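Local coordinates for alpha-acetolactate decarboxylase (Bacillus subtilis subsp. subtilis str. 168, PDB 5XNE), which converts acetolactate into acetoin with release of carbon dioxide, a step on the route from pyruvate to butane-2,3-diol, at residues Tyr110-Asp115 with Val197-Lys202; Val121-Val126 with Phe146-Val151. All blocks are in the same frame, centred on the assembly; numbering follows the deposited sequence.

Contact 1. Residues Tyr110-Asp115 with Val197-Lys202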
loop_
_atom_site.group_PDB
_atom_site.type_symbol
_atom_site.label_atom_id
_atom_site.label_comp_id
_atom_site.label_asym_id
_atom_site.label_seq_id
_atom_site.Cartn_x
_atom_site.Cartn_y
_atom_site.Cartn_z
ATOM N N TYR B 110 4.520 12.319 1.542
ATOM C CA TYR B 110 5.017 13.491 2.269
ATOM C C TYR B 110 4.206 13.741 3.524
ATOM O O TYR B 110 2.992 13.540 3.540
ATOM C CB TYR B 110 4.975 14.764 1.399
ATOM C CG TYR B 110 5.745 14.635 0.114
ATOM C CD1 TYR B 110 5.131 14.140 -1.028
ATOM C CD2 TYR B 110 7.088 14.979 0.051
ATOM C CE1 TYR B 110 5.830 14.002 -2.223
ATOM C CE2 TYR B 110 7.800 14.842 -1.137
ATOM C CZ TYR B 110 7.158 14.351 -2.266
ATOM O OH TYR B 110 7.852 14.209 -3.453
ATOM N N ALA B 111 4.881 14.191 4.571
ATOM C CA ALA B 111 4.191 14.788 5.702
ATOM C C ALA B 111 4.274 16.289 5.506
ATOM O O ALA B 111 5.287 16.807 5.006
ATOM C CB ALA B 111 4.815 14.382 7.017
ATOM N N ILE B 112 3.217 16.992 5.875
ATOM C CA ILE B 112 3.199 18.433 5.671
ATOM C C ILE B 112 2.577 19.144 6.859
ATOM O O ILE B 112 1.593 18.690 7.447
ATOM C CB ILE B 112 2.457 18.795 4.371
ATOM C CG1 ILE B 112 2.472 20.312 4.127
ATOM C CG2 ILE B 112 1.040 18.312 4.420
ATOM C CD1 ILE B 112 1.951 20.690 2.750
ATOM N N ARG B 113 3.175 20.286 7.198
ATOM C CA ARG B 113 2.771 21.077 8.338
ATOM C C ARG B 113 2.735 22.549 7.963
ATOM O O ARG B 113 3.660 23.059 7.331
ATOM C CB ARG B 113 3.735 20.843 9.493
ATOM C CG ARG B 113 3.416 21.582 10.742
ATOM C CD ARG B 113 4.440 21.221 11.789
ATOM N NE ARG B 113 4.299 22.071 12.950
ATOM C CZ ARG B 113 4.900 21.841 14.107
ATOM N NH1 ARG B 113 5.655 20.755 14.253
ATOM N NH2 ARG B 113 4.722 22.686 15.112
ATOM N N ILE B 114 1.648 23.197 8.346
ATOM C CA ILE B 114 1.440 24.621 8.140
ATOM C C ILE B 114 1.300 25.258 9.514
ATOM O O ILE B 114 0.365 24.927 10.240
ATOM C CB ILE B 114 0.149 24.914 7.350
ATOM C CG1 ILE B 114 0.249 24.619 5.858
ATOM C CG2 ILE B 114 -0.205 26.324 7.491
ATOM C CD1 ILE B 114 -1.024 25.042 5.142
ATOM N N ASP B 115 2.199 26.167 9.878
ATOM C CA ASP B 115 2.092 26.845 11.164
ATOM C C ASP B 115 1.902 28.332 10.945
ATOM O O ASP B 115 2.721 28.971 10.300
ATOM C CB ASP B 115 3.330 26.613 12.022
ATOM C CG ASP B 115 3.566 25.151 12.312
ATOM O OD1 ASP B 115 2.887 24.602 13.202
ATOM O OD2 ASP B 115 4.437 24.559 11.649
ATOM N N VAL B 197 5.435 26.773 5.981
ATOM C CA VAL B 197 5.224 25.392 5.565
ATOM C C VAL B 197 6.494 24.586 5.772
ATOM O O VAL B 197 7.604 25.062 5.512
ATOM C CB VAL B 197 4.808 25.291 4.093
ATOM C CG1 VAL B 197 4.445 23.850 3.738
ATOM C CG2 VAL B 197 3.627 26.205 3.823
ATOM N N THR B 198 6.333 23.361 6.257
ATOM C CA THR B 198 7.450 22.443 6.386
ATOM C C THR B 198 6.987 21.105 5.822
ATOM O O THR B 198 5.857 20.682 6.088
ATOM C CB THR B 198 7.907 22.291 7.846
ATOM O OG1 THR B 198 8.077 23.590 8.431
ATOM C CG2 THR B 198 9.231 21.581 7.912
ATOM N N ILE B 199 7.844 20.466 5.030
ATOM C CA ILE B 199 7.498 19.220 4.335
ATOM C C ILE B 199 8.575 18.161 4.572
ATOM O O ILE B 199 9.783 18.457 4.572
ATOM C CB ILE B 199 7.312 19.451 2.821
ATOM C CG1 ILE B 199 6.207 20.481 2.573
ATOM C CG2 ILE B 199 6.973 18.152 2.103
ATOM C CD1 ILE B 199 5.966 20.801 1.113
ATOM N N SER B 200 8.132 16.921 4.792
ATOM C CA SER B 200 9.033 15.806 5.049
ATOM C C SER B 200 8.754 14.698 4.033
ATOM O O SER B 200 7.624 14.233 3.909
ATOM C CB SER B 200 8.855 15.303 6.483
ATOM O OG SER B 200 9.838 14.342 6.832
ATOM N N GLN B 201 9.782 14.293 3.292
ATOM C CA GLN B 201 9.629 13.315 2.218
ATOM C C GLN B 201 9.931 11.910 2.731
ATOM O O GLN B 201 10.930 11.696 3.414
ATOM C CB GLN B 201 10.562 13.675 1.047
ATOM C CG GLN B 201 10.652 12.614 -0.043
ATOM C CD GLN B 201 11.614 13.021 -1.144
ATOM O OE1 GLN B 201 11.468 14.085 -1.742
ATOM N NE2 GLN B 201 12.610 12.185 -1.404
ATOM N N LYS B 202 9.078 10.945 2.396
ATOM C CA LYS B 202 9.282 9.565 2.844
ATOM C C LYS B 202 9.283 8.575 1.666
ATOM O O LYS B 202 8.442 8.683 0.761
ATOM C CB LYS B 202 8.203 9.174 3.866
ATOM C CG LYS B 202 8.236 9.996 5.167
ATOM C CD LYS B 202 9.605 9.904 5.827
ATOM C CE LYS B 202 9.674 10.680 7.130
ATOM N NZ LYS B 202 9.247 12.050 6.888
HETATM O O HOH W 1 5.640 24.490 9.384
#
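Tyr110, Ile112 and Ile114 pair with Gln201, Ile199 and Val197 across two antiparallel strands. In the backbone ladder, Ala111 N reaches Ser200 O at 2.8 Å, and Ser200 N returns to Ala111 O. Arg113 and Thr198 exchange two hydrogen bonds likewise.

The apolar contacts lie on the face of Tyr110, Ile112 and Ile199. Tyr110 CD2 meets Ile199 CG2 at 3.8 Å. Tyr110 CE2 lies 3.7 Å from Gln201 CB, and the Tyr110 ring and Gln201 amide planes stand 84° apart. Ile112 and Ile199 lie side by side, their CG1 atoms 4.0 Å apart.

Polar groups sit on the other face. Arg113 CG stands anti to the backbone N (chi1 -179°), the chain extended to NE. In a side-on salt bridge, Arg113 NE donates to the syn lone pair of Asp115 OD1 at 2.9 Å, and NH2 bonds the same oxygen from above the carboxylate plane. Water 1 bridges Asp115 OD2 and Thr198 OG1. Arg113 NH1 pairs with Asp49, so an alanine here would probably leave Asp115 and Asp49 without their cationic mate.

Strand 151-160 pairs with the other edge of 110-115, strand 82-86 flanks 197-202, and Phe95 and Ile99 of helix 92-100 pack on the isoleucine face.

Contact 2. Residues Val121-Val126 with Phe146-Val151; sequences VQTRTV and FNFDNV
Val121 and Thr123 face Phe148 and Phe146 as the hydrogen-bonded pairs of an antiparallel ladder. At the corner after it, Asn150 and Val151 form a G1 beta bulge against an earlier part of strand 117-124.

Four backbone bonds satisfy both ends of each pair. Phe148 N gives a nearly straight bond to Val121 O, 2.8 Å long, and Val121 N reaches Phe148 O at 3.1 Å. Thr123 N donates to Phe146 O at 2.9 Å. Phe146 N completes the exchange with Thr123 O at 2.7 Å.

Between these pairs, Gln122 and Asn147 join by their side chains. Gln122 CG stands anti to the backbone N (chi1 -176°), and the extended chain lies beside Asn147, pointing the same way. Gln122 NE2 donates to Asn147 OD1 at 2.8 Å. The donor sits in the carbonyl plane on a lone pair, with the C=O...N angle at 134°. The two amide planes are turned 55° apart.

The hydroxyl of Thr123 has its partner in Gly184 O. Thr123 OG1 also lies 3.5 Å from Phe148 CE2, at the ring edge. Beyond the corner, Val151 CG1 comes back to Val121 CG2, and Phe176 packs against both valines.

The other edge of 121-124 pairs with strand 184-192. There Arg124 bonds through its backbone to His186, a zinc ligand. Arg124 NE forms a salt bridge with Glu44. Past the strand, Thr125 OG1 comes in the plane of the Phe146 ring to its edge, 3.5 Å from Phe146 CE1.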
loop_
_atom_site.group_PDB
_atom_site.type_symbol
_atom_site.label_atom_id
_atom_site.label_comp_id
_atom_site.label_asym_id
_atom_site.label_seq_id
_atom_site.Cartn_x
_atom_site.Cartn_y
_atom_site.Cartn_z
ATOM N N VAL B 121 -10.675 28.346 8.512
ATOM C CA VAL B 121 -10.508 26.891 8.488
ATOM C C VAL B 121 -11.879 26.280 8.700
ATOM O O VAL B 121 -12.605 26.687 9.614
ATOM C CB VAL B 121 -9.548 26.355 9.583
ATOM C CG1 VAL B 121 -9.333 24.844 9.407
ATOM C CG2 VAL B 121 -8.219 27.067 9.558
ATOM N N GLN B 122 -12.252 25.323 7.861
ATOM C CA GLN B 122 -13.458 24.557 8.119
ATOM C C GLN B 122 -13.083 23.129 8.441
ATOM O O GLN B 122 -12.322 22.502 7.707
ATOM C CB GLN B 122 -14.419 24.569 6.941
ATOM C CG GLN B 122 -15.714 23.856 7.278
ATOM C CD GLN B 122 -16.709 23.872 6.146
ATOM O OE1 GLN B 122 -16.586 23.115 5.179
ATOM N NE2 GLN B 122 -17.701 24.746 6.251
ATOM N N THR B 123 -13.620 22.625 9.543
ATOM C CA THR B 123 -13.345 21.259 9.958
ATOM C C THR B 123 -14.600 20.483 10.280
ATOM O O THR B 123 -15.683 21.048 10.440
ATOM C CB THR B 123 -12.462 21.208 11.213
ATOM O OG1 THR B 123 -13.213 21.682 12.342
ATOM C CG2 THR B 123 -11.191 22.046 11.034
ATOM N N ARG B 124 -14.419 19.171 10.381
ATOM C CA ARG B 124 -15.374 18.273 11.019
ATOM C C ARG B 124 -14.698 17.510 12.150
ATOM O O ARG B 124 -13.472 17.372 12.175
ATOM C CB ARG B 124 -15.946 17.262 10.033
ATOM C CG ARG B 124 -14.890 16.300 9.480
ATOM C CD ARG B 124 -15.113 14.864 9.972
ATOM N NE ARG B 124 -13.968 14.008 9.672
ATOM C CZ ARG B 124 -13.931 13.248 8.587
ATOM N NH1 ARG B 124 -14.997 13.258 7.775
ATOM N NH2 ARG B 124 -12.873 12.473 8.322
ATOM N N THR B 125 -15.492 16.988 13.077
ATOM C CA THR B 125 -14.980 16.009 14.029
ATOM C C THR B 125 -15.929 14.827 14.041
ATOM O O THR B 125 -17.089 14.965 14.423
ATOM C CB THR B 125 -14.847 16.564 15.457
ATOM O OG1 THR B 125 -16.128 17.035 15.908
ATOM C CG2 THR B 125 -13.833 17.702 15.517
ATOM N N VAL B 126 -15.456 13.667 13.604
ATOM C CA VAL B 126 -16.281 12.463 13.734
ATOM C C VAL B 126 -16.579 12.236 15.214
ATOM O O VAL B 126 -15.763 12.559 16.089
ATOM C CB VAL B 126 -15.614 11.199 13.137
ATOM C CG1 VAL B 126 -15.549 11.287 11.606
ATOM C CG2 VAL B 126 -14.241 10.964 13.754
ATOM N N PHE B 146 -17.196 22.703 11.967
ATOM C CA PHE B 146 -16.792 23.936 12.623
ATOM C C PHE B 146 -16.204 24.908 11.615
ATOM O O PHE B 146 -15.520 24.510 10.667
ATOM C CB PHE B 146 -15.778 23.654 13.735
ATOM C CG PHE B 146 -16.277 22.706 14.788
ATOM C CD1 PHE B 146 -16.121 21.333 14.641
ATOM C CD2 PHE B 146 -16.897 23.187 15.935
ATOM C CE1 PHE B 146 -16.580 20.459 15.614
ATOM C CE2 PHE B 146 -17.356 22.321 16.910
ATOM C CZ PHE B 146 -17.199 20.957 16.753
ATOM N N ASN B 147 -16.484 26.191 11.816
ATOM C CA ASN B 147 -15.850 27.232 11.015
ATOM C C ASN B 147 -15.058 28.173 11.913
ATOM O O ASN B 147 -15.593 28.742 12.859
ATOM C CB ASN B 147 -16.889 28.005 10.206
ATOM C CG ASN B 147 -17.638 27.123 9.230
ATOM O OD1 ASN B 147 -17.113 26.756 8.180
ATOM N ND2 ASN B 147 -18.876 26.775 9.573
ATOM N N PHE B 148 -13.771 28.310 11.633
ATOM C CA PHE B 148 -12.914 29.184 12.416
ATOM C C PHE B 148 -12.501 30.374 11.565
ATOM O O PHE B 148 -12.308 30.246 10.355
ATOM C CB PHE B 148 -11.691 28.423 12.927
ATOM C CG PHE B 148 -12.035 27.181 13.694
ATOM C CD1 PHE B 148 -12.419 27.256 15.017
ATOM C CD2 PHE B 148 -11.976 25.934 13.085
ATOM C CE1 PHE B 148 -12.741 26.120 15.727
ATOM C CE2 PHE B 148 -12.299 24.790 13.786
ATOM C CZ PHE B 148 -12.680 24.879 15.107
ATOM N N ASP B 149 -12.395 31.536 12.202
ATOM C CA ASP B 149 -12.004 32.761 11.517
ATOM C C ASP B 149 -10.769 33.349 12.162
ATOM O O ASP B 149 -10.679 33.386 13.387
ATOM C CB ASP B 149 -13.132 33.794 11.544
ATOM C CG ASP B 149 -14.354 33.346 10.781
ATOM O OD1 ASP B 149 -14.312 33.350 9.531
ATOM O OD2 ASP B 149 -15.363 32.998 11.432
ATOM N N ASN B 150 -9.831 33.807 11.334
ATOM C CA ASN B 150 -8.610 34.451 11.805
ATOM C C ASN B 150 -8.025 33.769 13.032
ATOM O O ASN B 150 -7.910 34.362 14.099
ATOM C CB ASN B 150 -8.872 35.930 12.086
ATOM C CG ASN B 150 -9.040 36.728 10.816
ATOM O OD1 ASN B 150 -8.058 37.111 10.182
ATOM N ND2 ASN B 150 -10.287 36.966 10.423
ATOM N N VAL B 151 -7.672 32.501 12.867
ATOM C CA VAL B 151 -7.247 31.677 13.986
ATOM C C VAL B 151 -5.787 31.266 13.798
ATOM O O VAL B 151 -5.344 31.006 12.678
ATOM C CB VAL B 151 -8.165 30.430 14.125
ATOM C CG1 VAL B 151 -8.165 29.597 12.828
ATOM C CG2 VAL B 151 -7.776 29.579 15.327
#

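After the N-terminal strands and helix 92-100, the chain enters strand 109-115, the first side of contact 1, and passes almost directly into strand 117-124. A loop carrying helix 136-139 then returns as strand 145-149, and contact 2 closes it. The chain goes on through strand 151-160, then 171-178, which carries zinc ligands His173 and His175, and 184-192, which carries His186. Strand 195-208 comes back beside 109-115, so contact 1 closes a much longer loop with contact 2 wholly within it; the two do not cross. Strand 151-160 pairs with both 109-115 and 117-124, linking the contacts. Their centres lie 21 Å apart, and their nearest atoms are about 8 Å apart.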